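Local atomic coordinates of neuraminidase (Influenza A virus, PDB entry 4K3Y), a protein that is a neuraminidase-like relative of the sialic acid-cleaving influenza neuraminidases, its own activity being uncertain. Residues 288-293 / 306-311; 217-222 / 240-245; 77-82 / 95-100. All coordinates share one frame; numbering follows the deposited sequence.

Contact 1 of 3, residues 288-293 / 306-311; sequences FEIYKF and RNYQLL
Arg306 meets Lys292 and Tyr291 through its carbonyl. Arg306 O accepts the backbone N-H of Lys292, with N to O 2.9 Å. The same oxygen lies near the plane of the Tyr291 ring, at the edge, 3.4 Å from CD1. Asn307 faces Tyr291 as a non-hydrogen-bonded antiparallel pair. Its CG stands anti to the backbone N (chi1 -165°), and the amide beyond bonds Glu289 and lies against Tyr291. Asn307 ND2 donates to Glu289 OE1 at 2.8 Å, on the anti side of that oxygen, while Glu289 OE2 pairs with Arg278. Asn307 OD1 lies 3.4 Å from Tyr291 CB, with amide and ring planes 83° apart. Tyr308 exchanges two backbone hydrogen bonds with Ile290, and its CB lies 4.0 Å from Ile290 CG2. The Tyr308 hydroxyl reaches Asn19 O and Met363 N, and the Arg306 guanidinium binds Met363 O and Asp365. An inverse gamma turn is centred on Gln309, whose CG lies 4.1 Å from Glu289 CB. A classic beta bulge follows, setting two residues, Leu310 and Leu311, opposite the single Phe288. Leu310 CD1 touches Ile290 CG2 at 3.9 Å, and Leu311 restores the paired backbone bonds, with Phe288. Strand 306-311 is the outer strand of a propeller blade, and strand 286-294 lies between it and strand 273-279. Phe288, Ile290, Leu310 and Leu311 pack on strand 335-343 of another blade, and the two leucines also reach strand 349-359.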
loop_
_atom_site.group_PDB
_atom_site.type_symbol
_atom_site.label_atom_id
_atom_site.label_comp_id
_atom_site.label_asym_id
_atom_site.label_seq_id
_atom_site.Cartn_x
_atom_site.Cartn_y
_atom_site.Cartn_z
ATOM N N PHE C 288 -34.527 4.961 -8.138
ATOM C CA PHE C 288 -33.939 5.205 -9.440
ATOM C C PHE C 288 -34.467 4.165 -10.402
ATOM O O PHE C 288 -34.564 2.979 -10.064
ATOM C CB PHE C 288 -32.416 5.130 -9.362
ATOM C CG PHE C 288 -31.721 5.572 -10.617
ATOM C CD1 PHE C 288 -31.400 6.904 -10.806
ATOM C CD2 PHE C 288 -31.374 4.656 -11.600
ATOM C CE1 PHE C 288 -30.754 7.331 -11.962
ATOM C CE2 PHE C 288 -30.736 5.073 -12.751
ATOM C CZ PHE C 288 -30.419 6.417 -12.931
ATOM N N GLU C 289 -34.824 4.614 -11.598
ATOM C CA GLU C 289 -35.349 3.706 -12.608
ATOM C C GLU C 289 -34.575 3.944 -13.890
ATOM O O GLU C 289 -33.996 5.013 -14.083
ATOM C CB GLU C 289 -36.869 3.890 -12.809
ATOM C CG GLU C 289 -37.304 5.277 -13.353
ATOM C CD GLU C 289 -38.798 5.552 -13.175
ATOM O OE1 GLU C 289 -39.603 4.587 -13.213
ATOM O OE2 GLU C 289 -39.172 6.735 -13.002
ATOM N N ILE C 290 -34.529 2.931 -14.741
ATOM C CA ILE C 290 -33.918 3.083 -16.052
ATOM C C ILE C 290 -34.809 2.361 -17.063
ATOM O O ILE C 290 -35.206 1.203 -16.867
ATOM C CB ILE C 290 -32.405 2.633 -16.080
ATOM C CG1 ILE C 290 -31.728 3.072 -17.382
ATOM C CG2 ILE C 290 -32.235 1.118 -15.807
ATOM C CD1 ILE C 290 -30.202 2.928 -17.374
ATOM N N TYR C 291 -35.156 3.080 -18.121
ATOM C CA TYR C 291 -36.174 2.643 -19.065
ATOM C C TYR C 291 -35.525 2.339 -20.406
ATOM O O TYR C 291 -34.792 3.177 -20.944
ATOM C CB TYR C 291 -37.188 3.774 -19.228
ATOM C CG TYR C 291 -38.521 3.390 -19.804
ATOM C CD1 TYR C 291 -38.821 2.076 -20.131
ATOM C CD2 TYR C 291 -39.489 4.355 -20.021
ATOM C CE1 TYR C 291 -40.056 1.743 -20.664
ATOM C CE2 TYR C 291 -40.712 4.036 -20.548
ATOM C CZ TYR C 291 -40.996 2.736 -20.869
ATOM O OH TYR C 291 -42.232 2.455 -21.399
ATOM N N LYS C 292 -35.782 1.143 -20.936
ATOM C CA LYS C 292 -35.223 0.746 -22.229
ATOM C C LYS C 292 -36.178 1.155 -23.345
ATOM O O LYS C 292 -37.407 1.011 -23.224
ATOM C CB LYS C 292 -34.986 -0.765 -22.289
ATOM C CG LYS C 292 -34.162 -1.218 -23.496
ATOM C CD LYS C 292 -34.633 -2.566 -24.063
ATOM C CE LYS C 292 -34.138 -3.752 -23.247
ATOM N NZ LYS C 292 -33.867 -4.936 -24.107
ATOM N N PHE C 293 -35.605 1.676 -24.424
ATOM C CA PHE C 293 -36.384 2.076 -25.585
ATOM C C PHE C 293 -35.864 1.338 -26.812
ATOM O O PHE C 293 -34.649 1.202 -26.996
ATOM C CB PHE C 293 -36.316 3.596 -25.784
ATOM C CG PHE C 293 -37.059 4.385 -24.726
ATOM C CD1 PHE C 293 -38.423 4.612 -24.848
ATOM C CD2 PHE C 293 -36.397 4.903 -23.614
ATOM C CE1 PHE C 293 -39.122 5.332 -23.883
ATOM C CE2 PHE C 293 -37.090 5.619 -22.652
ATOM C CZ PHE C 293 -38.459 5.839 -22.791
ATOM N N ARG C 306 -38.976 -1.757 -21.318
ATOM C CA ARG C 306 -38.869 -2.254 -19.956
ATOM C C ARG C 306 -38.275 -1.222 -19.022
ATOM O O ARG C 306 -37.139 -0.769 -19.211
ATOM C CB ARG C 306 -38.040 -3.539 -19.895
ATOM C CG ARG C 306 -38.058 -4.198 -18.512
ATOM C CD ARG C 306 -37.972 -5.703 -18.649
ATOM N NE ARG C 306 -37.451 -6.360 -17.454
ATOM C CZ ARG C 306 -38.124 -6.467 -16.318
ATOM N NH1 ARG C 306 -39.340 -5.954 -16.217
ATOM N NH2 ARG C 306 -37.581 -7.082 -15.283
ATOM N N ASN C 307 -39.061 -0.859 -18.016
ATOM C CA ASN C 307 -38.627 0.063 -16.984
ATOM C C ASN C 307 -38.099 -0.699 -15.769
ATOM O O ASN C 307 -38.868 -1.340 -15.048
ATOM C CB ASN C 307 -39.799 0.948 -16.571
ATOM C CG ASN C 307 -39.363 2.148 -15.771
ATOM O OD1 ASN C 307 -38.831 3.104 -16.324
ATOM N ND2 ASN C 307 -39.584 2.108 -14.466
ATOM N N TYR C 308 -36.791 -0.637 -15.546
ATOM C CA TYR C 308 -36.184 -1.292 -14.385
ATOM C C TYR C 308 -36.133 -0.359 -13.178
ATOM O O TYR C 308 -35.465 0.684 -13.218
ATOM C CB TYR C 308 -34.751 -1.723 -14.703
ATOM C CG TYR C 308 -34.612 -2.926 -15.594
ATOM C CD1 TYR C 308 -35.021 -4.191 -15.164
ATOM C CD2 TYR C 308 -34.029 -2.814 -16.856
ATOM C CE1 TYR C 308 -34.864 -5.321 -15.985
ATOM C CE2 TYR C 308 -33.864 -3.931 -17.676
ATOM C CZ TYR C 308 -34.286 -5.178 -17.235
ATOM O OH TYR C 308 -34.125 -6.273 -18.045
ATOM N N GLN C 309 -36.802 -0.735 -12.095
ATOM C CA GLN C 309 -36.692 0.041 -10.859
ATOM C C GLN C 309 -35.567 -0.452 -9.950
ATOM O O GLN C 309 -35.810 -1.097 -8.918
ATOM C CB GLN C 309 -38.015 0.075 -10.123
ATOM C CG GLN C 309 -38.996 1.024 -10.756
ATOM C CD GLN C 309 -40.402 0.596 -10.498
ATOM O OE1 GLN C 309 -40.975 -0.180 -11.271
ATOM N NE2 GLN C 309 -40.970 1.066 -9.392
ATOM N N LEU C 310 -34.344 -0.099 -10.343
ATOM C CA LEU C 310 -33.106 -0.516 -9.673
ATOM C C LEU C 310 -33.043 -0.211 -8.161
ATOM O O LEU C 310 -32.675 -1.090 -7.368
ATOM C CB LEU C 310 -31.884 0.053 -10.412
ATOM C CG LEU C 310 -31.724 -0.430 -11.874
ATOM C CD1 LEU C 310 -30.447 0.089 -12.548
ATOM C CD2 LEU C 310 -31.759 -1.948 -11.942
ATOM N N LEU C 311 -33.407 1.010 -7.757
ATOM C CA LEU C 311 -33.425 1.364 -6.330
ATOM C C LEU C 311 -34.761 1.950 -5.889
ATOM O O LEU C 311 -35.473 2.535 -6.692
ATOM C CB LEU C 311 -32.304 2.338 -5.985
ATOM C CG LEU C 311 -30.849 1.859 -5.981
ATOM C CD1 LEU C 311 -30.215 2.088 -7.332
ATOM C CD2 LEU C 311 -30.108 2.637 -4.943
#

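Contact 2 of 3, residues 217-222 / 240-245; sequences AKRPFL and LGDTPR
Asp242 N donates to Ala217 O, with N to O 3.1 Å and an N-H...O angle of 151°. Next to this bond the Ala217 methyl CB lies 4.1 Å from Arg245 CB and also touches Leu240 CD1. Lys218 CG comes 3.6 Å from Leu240 CD2, the two side chains crossing at a slant. Arg219 makes the charged contact with Asp242. Its CG is anti to the carbonyl carbon (chi1 -59°), and the chain runs extended from there to NE. Arg219 NE makes a weak hydrogen bond to Gly241 O at 3.3 Å. The guanidinium turns one face to Asp242, whose OD1 lies over it, 3.6 Å from Arg219 NH2. No N-H points at that oxygen, so this salt bridge rests on charge alone. In the six-bladed propeller, residues 217-220 lead into the third strand of a blade, and 240-245 belong to the long connection to the next blade. The Asp242 side chain comes within about 3 Å of a bound calcium ion, whose site includes Asn212, Asp216 and Gly262. Thr243 N donates to Asp242 OD1 at 2.6 Å, meeting its anti lone pair. Arg245 NH1 makes a weak hydrogen bond to Asp242 O and also donates to Ile279 O. Further out, Ile264 N binds Asp242 OD1, Arg219 NH2 reaches Ile264 O, and Lys218 NZ binds the carbonyls of Asp254 and Pro235.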
loop_
_atom_site.group_PDB
_atom_site.type_symbol
_atom_site.label_atom_id
_atom_site.label_comp_id
_atom_site.label_asym_id
_atom_site.label_seq_id
_atom_site.Cartn_x
_atom_site.Cartn_y
_atom_site.Cartn_z
ATOM N N ALA C 217 -36.998 20.265 -18.846
ATOM C CA ALA C 217 -37.102 19.125 -17.926
ATOM C C ALA C 217 -36.697 17.805 -18.579
ATOM O O ALA C 217 -36.627 16.770 -17.903
ATOM C CB ALA C 217 -38.509 18.998 -17.382
ATOM N N LYS C 218 -36.489 17.833 -19.894
ATOM C CA LYS C 218 -35.770 16.761 -20.582
ATOM C C LYS C 218 -34.279 17.069 -20.507
ATOM O O LYS C 218 -33.876 18.101 -19.963
ATOM C CB LYS C 218 -36.178 16.671 -22.051
ATOM C CG LYS C 218 -37.610 16.260 -22.333
ATOM C CD LYS C 218 -37.804 16.258 -23.843
ATOM C CE LYS C 218 -39.251 16.273 -24.286
ATOM N NZ LYS C 218 -39.325 16.353 -25.776
ATOM N N ARG C 219 -33.450 16.190 -21.053
ATOM C CA ARG C 219 -32.008 16.431 -20.995
ATOM C C ARG C 219 -31.422 16.730 -22.374
ATOM O O ARG C 219 -31.761 16.064 -23.349
ATOM C CB ARG C 219 -31.284 15.256 -20.320
ATOM C CG ARG C 219 -31.746 14.969 -18.883
ATOM C CD ARG C 219 -30.961 13.823 -18.258
ATOM N NE ARG C 219 -31.142 13.746 -16.809
ATOM C CZ ARG C 219 -30.577 14.576 -15.934
ATOM N NH1 ARG C 219 -29.785 15.556 -16.348
ATOM N NH2 ARG C 219 -30.806 14.430 -14.637
ATOM N N PRO C 220 -30.545 17.748 -22.464
ATOM C CA PRO C 220 -29.891 18.034 -23.750
ATOM C C PRO C 220 -28.840 16.975 -24.091
ATOM O O PRO C 220 -28.276 16.347 -23.180
ATOM C CB PRO C 220 -29.231 19.400 -23.509
ATOM C CG PRO C 220 -29.013 19.463 -22.013
ATOM C CD PRO C 220 -30.189 18.731 -21.419
ATOM N N PHE C 221 -28.582 16.791 -25.386
ATOM C CA PHE C 221 -27.672 15.754 -25.865
ATOM C C PHE C 221 -26.628 16.279 -26.860
ATOM O O PHE C 221 -26.921 17.146 -27.678
ATOM C CB PHE C 221 -28.476 14.642 -26.524
ATOM C CG PHE C 221 -27.771 13.324 -26.554
ATOM C CD1 PHE C 221 -27.777 12.504 -25.436
ATOM C CD2 PHE C 221 -27.111 12.892 -27.695
ATOM C CE1 PHE C 221 -27.133 11.275 -25.447
ATOM C CE2 PHE C 221 -26.461 11.660 -27.718
ATOM C CZ PHE C 221 -26.473 10.852 -26.589
ATOM N N LEU C 222 -25.420 15.727 -26.796
ATOM C CA LEU C 222 -24.331 16.123 -27.674
ATOM C C LEU C 222 -23.663 14.881 -28.263
ATOM O O LEU C 222 -23.573 13.837 -27.605
ATOM C CB LEU C 222 -23.275 16.903 -26.878
ATOM C CG LEU C 222 -22.551 18.125 -27.453
ATOM C CD1 LEU C 222 -21.194 18.292 -26.778
ATOM C CD2 LEU C 222 -22.404 18.087 -28.962
ATOM N N LEU C 240 -39.567 11.939 -18.962
ATOM C CA LEU C 240 -38.740 13.080 -18.603
ATOM C C LEU C 240 -37.553 12.722 -17.725
ATOM O O LEU C 240 -37.722 12.256 -16.592
ATOM C CB LEU C 240 -39.602 14.142 -17.916
ATOM C CG LEU C 240 -40.732 14.682 -18.787
ATOM C CD1 LEU C 240 -41.410 15.867 -18.115
ATOM C CD2 LEU C 240 -40.200 15.064 -20.160
ATOM N N GLY C 241 -36.357 12.997 -18.243
ATOM C CA GLY C 241 -35.116 12.619 -17.596
ATOM C C GLY C 241 -34.649 13.435 -16.396
ATOM O O GLY C 241 -34.021 12.878 -15.475
ATOM N N ASP C 242 -34.921 14.741 -16.387
ATOM C CA ASP C 242 -34.387 15.585 -15.316
ATOM C C ASP C 242 -35.158 15.461 -14.007
ATOM O O ASP C 242 -36.257 14.885 -13.943
ATOM C CB ASP C 242 -34.325 17.065 -15.729
ATOM C CG ASP C 242 -33.078 17.754 -15.227
ATOM O OD1 ASP C 242 -32.662 17.414 -14.092
ATOM O OD2 ASP C 242 -32.514 18.596 -15.981
ATOM N N THR C 243 -34.550 16.006 -12.964
ATOM C CA THR C 243 -35.193 16.196 -11.676
ATOM C C THR C 243 -34.682 17.542 -11.177
ATOM O O THR C 243 -33.481 17.697 -10.949
ATOM C CB THR C 243 -34.803 15.092 -10.671
ATOM O OG1 THR C 243 -35.313 13.824 -11.115
ATOM C CG2 THR C 243 -35.363 15.411 -9.276
ATOM N N PRO C 244 -35.590 18.514 -10.964
ATOM C CA PRO C 244 -37.054 18.389 -10.994
ATOM C C PRO C 244 -37.666 18.246 -12.377
ATOM O O PRO C 244 -36.956 18.350 -13.396
ATOM C CB PRO C 244 -37.521 19.709 -10.397
ATOM C CG PRO C 244 -36.450 20.667 -10.725
ATOM C CD PRO C 244 -35.170 19.894 -10.651
ATOM N N ARG C 245 -38.985 18.026 -12.380
ATOM C CA ARG C 245 -39.757 17.780 -13.594
ATOM C C ARG C 245 -41.246 17.674 -13.259
ATOM O O ARG C 245 -41.624 17.479 -12.103
ATOM C CB ARG C 245 -39.271 16.488 -14.280
ATOM C CG ARG C 245 -39.550 15.206 -13.492
ATOM C CD ARG C 245 -39.239 13.967 -14.327
ATOM N NE ARG C 245 -39.749 12.742 -13.705
ATOM C CZ ARG C 245 -39.065 12.001 -12.845
ATOM N NH1 ARG C 245 -37.827 12.343 -12.507
ATOM N NH2 ARG C 245 -39.615 10.919 -12.327
#

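Contact 3 of 3, residues 77-82 / 95-100; sequences MNVYSV and FEAVGW
Phe95 turns its ring edge toward the face of Tyr80, a T-shaped stack with centroids 5.9 Å apart and planes at 71°. The two residues form a non-hydrogen-bonded antiparallel pair. Tyr80 CG stands anti to the carbonyl carbon (chi1 -66°), and the ring that follows sets CE2 4.0 Å from Phe95 CB. Asn78 meets another part of the Phe95 edge: its CG is 3.7 Å from CE1, near the ring plane. Asn78 also faces Val98, whose CG1 comes 3.8 Å from Asn78 OD1. The other side of the sheet carries small groups, with Val79 CB 4.3 Å from Ala97 CB. Val79 N donates to Ala97 O at 3.0 Å in a nearly straight bond, and Glu96 N donates to Val79 O. A classic beta bulge sets Glu96 and Ala97 opposite the single Val79. Beyond it the Glu96 chain bends at its second torsion. Ser81 OG stands between the backbone N and the carbonyl carbon (chi1 67°), where it donates to Glu96 OE2 at 2.8 Å, on that oxygen's anti lone pair. The hairpin forms the outer half of its blade, with strand 94-98 outermost. Met77, Phe95 and Val98 pack on Arg26, Thr24 and Pro23 of a neighbouring subunit. Van der Waals contacts, an amide among aromatic and aliphatic groups, thus carry one face. The buried Glu96 carboxylate has Ser81, itself bonded to Arg54, and a long, weak ion pair with Lys94, which probably ease the cost of its charge.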
loop_
_atom_site.group_PDB
_atom_site.type_symbol
_atom_site.label_atom_id
_atom_site.label_comp_id
_atom_site.label_asym_id
_atom_site.label_seq_id
_atom_site.Cartn_x
_atom_site.Cartn_y
_atom_site.Cartn_z
ATOM N N MET C 77 -11.836 20.318 1.301
ATOM C CA MET C 77 -11.346 21.192 0.222
ATOM C C MET C 77 -10.439 20.617 -0.895
ATOM O O MET C 77 -9.956 21.364 -1.756
ATOM C CB MET C 77 -10.703 22.458 0.837
ATOM C CG MET C 77 -9.204 22.362 1.088
ATOM S SD MET C 77 -8.644 23.258 2.544
ATOM C CE MET C 77 -7.913 21.912 3.476
ATOM N N ASN C 78 -10.211 19.307 -0.902
ATOM C CA ASN C 78 -9.286 18.720 -1.884
ATOM C C ASN C 78 -9.898 17.630 -2.754
ATOM O O ASN C 78 -10.980 17.116 -2.447
ATOM C CB ASN C 78 -8.022 18.184 -1.191
ATOM C CG ASN C 78 -7.142 19.292 -0.667
ATOM O OD1 ASN C 78 -6.755 20.196 -1.413
ATOM N ND2 ASN C 78 -6.838 19.250 0.622
ATOM N N VAL C 79 -9.207 17.291 -3.844
ATOM C CA VAL C 79 -9.630 16.184 -4.715
ATOM C C VAL C 79 -8.867 14.898 -4.419
ATOM O O VAL C 79 -7.639 14.897 -4.275
ATOM C CB VAL C 79 -9.492 16.517 -6.219
ATOM C CG1 VAL C 79 -10.166 15.428 -7.051
ATOM C CG2 VAL C 79 -10.113 17.890 -6.536
ATOM N N TYR C 80 -9.604 13.803 -4.309
ATOM C CA TYR C 80 -9.002 12.511 -4.008
ATOM C C TYR C 80 -9.524 11.462 -4.964
ATOM O O TYR C 80 -10.500 11.694 -5.681
ATOM C CB TYR C 80 -9.327 12.080 -2.572
ATOM C CG TYR C 80 -8.710 12.969 -1.524
ATOM C CD1 TYR C 80 -9.353 14.135 -1.097
ATOM C CD2 TYR C 80 -7.477 12.649 -0.956
ATOM C CE1 TYR C 80 -8.783 14.951 -0.129
ATOM C CE2 TYR C 80 -6.901 13.464 0.009
ATOM C CZ TYR C 80 -7.554 14.611 0.422
ATOM O OH TYR C 80 -6.981 15.417 1.384
ATOM N N SER C 81 -8.866 10.309 -4.971
ATOM C CA SER C 81 -9.383 9.140 -5.665
ATOM C C SER C 81 -9.069 7.932 -4.807
ATOM O O SER C 81 -8.161 7.992 -3.970
ATOM C CB SER C 81 -8.775 8.996 -7.064
ATOM O OG SER C 81 -7.394 8.696 -6.997
ATOM N N VAL C 82 -9.848 6.863 -4.983
ATOM C CA VAL C 82 -9.486 5.533 -4.491
ATOM C C VAL C 82 -9.737 4.541 -5.612
ATOM O O VAL C 82 -10.386 4.865 -6.606
ATOM C CB VAL C 82 -10.304 5.098 -3.253
ATOM C CG1 VAL C 82 -10.027 6.026 -2.067
ATOM C CG2 VAL C 82 -11.789 5.050 -3.595
ATOM N N PHE C 95 -4.200 11.544 -2.955
ATOM C CA PHE C 95 -4.444 12.976 -3.139
ATOM C C PHE C 95 -4.219 13.355 -4.611
ATOM O O PHE C 95 -3.315 12.835 -5.269
ATOM C CB PHE C 95 -3.537 13.787 -2.210
ATOM C CG PHE C 95 -3.489 15.244 -2.528
ATOM C CD1 PHE C 95 -4.520 16.093 -2.133
ATOM C CD2 PHE C 95 -2.408 15.776 -3.203
ATOM C CE1 PHE C 95 -4.474 17.441 -2.420
ATOM C CE2 PHE C 95 -2.360 17.129 -3.492
ATOM C CZ PHE C 95 -3.398 17.957 -3.099
ATOM N N GLU C 96 -5.047 14.249 -5.137
ATOM C CA GLU C 96 -5.063 14.468 -6.577
ATOM C C GLU C 96 -4.826 15.915 -7.009
ATOM O O GLU C 96 -4.068 16.179 -7.955
ATOM C CB GLU C 96 -6.370 13.928 -7.164
ATOM C CG GLU C 96 -6.464 12.402 -7.142
ATOM C CD GLU C 96 -5.712 11.738 -8.303
ATOM O OE1 GLU C 96 -4.994 12.458 -9.054
ATOM O OE2 GLU C 96 -5.853 10.493 -8.468
ATOM N N ALA C 97 -5.470 16.849 -6.315
ATOM C CA ALA C 97 -5.427 18.256 -6.704
ATOM C C ALA C 97 -6.082 19.117 -5.641
ATOM O O ALA C 97 -6.654 18.606 -4.682
ATOM C CB ALA C 97 -6.124 18.471 -8.062
ATOM N N VAL C 98 -5.995 20.428 -5.823
ATOM C CA VAL C 98 -6.742 21.364 -5.002
ATOM C C VAL C 98 -7.959 21.796 -5.800
ATOM O O VAL C 98 -7.836 22.170 -6.968
ATOM C CB VAL C 98 -5.907 22.598 -4.678
ATOM C CG1 VAL C 98 -6.499 23.347 -3.489
ATOM C CG2 VAL C 98 -4.479 22.182 -4.389
ATOM N N GLY C 99 -9.132 21.719 -5.183
ATOM C CA GLY C 99 -10.341 22.162 -5.842
ATOM C C GLY C 99 -11.612 21.698 -5.174
ATOM O O GLY C 99 -11.562 20.915 -4.217
ATOM N N TRP C 100 -12.748 22.183 -5.680
ATOM C CA TRP C 100 -14.066 21.745 -5.209
ATOM C C TRP C 100 -14.795 21.011 -6.316
ATOM O O TRP C 100 -15.862 20.442 -6.099
ATOM C CB TRP C 100 -14.932 22.926 -4.758
ATOM C CG TRP C 100 -14.271 24.264 -4.804
ATOM C CD1 TRP C 100 -13.979 25.005 -5.919
ATOM C CD2 TRP C 100 -13.851 25.051 -3.675
ATOM N NE1 TRP C 100 -13.385 26.194 -5.550
ATOM C CE2 TRP C 100 -13.299 26.246 -4.180
ATOM C CE3 TRP C 100 -13.887 24.857 -2.284
ATOM C CZ2 TRP C 100 -12.785 27.243 -3.343
ATOM C CZ3 TRP C 100 -13.379 25.845 -1.460
ATOM C CH2 TRP C 100 -12.835 27.021 -1.990
#

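In the fold
Contacts 1 and 3 are of one kind: each joins the third and outermost strands of a propeller blade, and each has a classic bulge. Contact 2 joins no strand pair. It holds loops beside the calcium ion, nearest the centre of the chain, and relies on one backbone bond, a weak side-chain bond, an ion pair and a few aliphatic touches. All three are largely buried, but contact 3 lies at an interface with a neighbouring subunit. Contact 1 touches no other chain and packs on another blade of the same chain. Contacts 1 and 2 are neighbours, with Glu289 OE2 4.3 Å from Arg245 NH2. Contact 3 lies across the chain's centre, its own centre about 33 Å from that of contact 1.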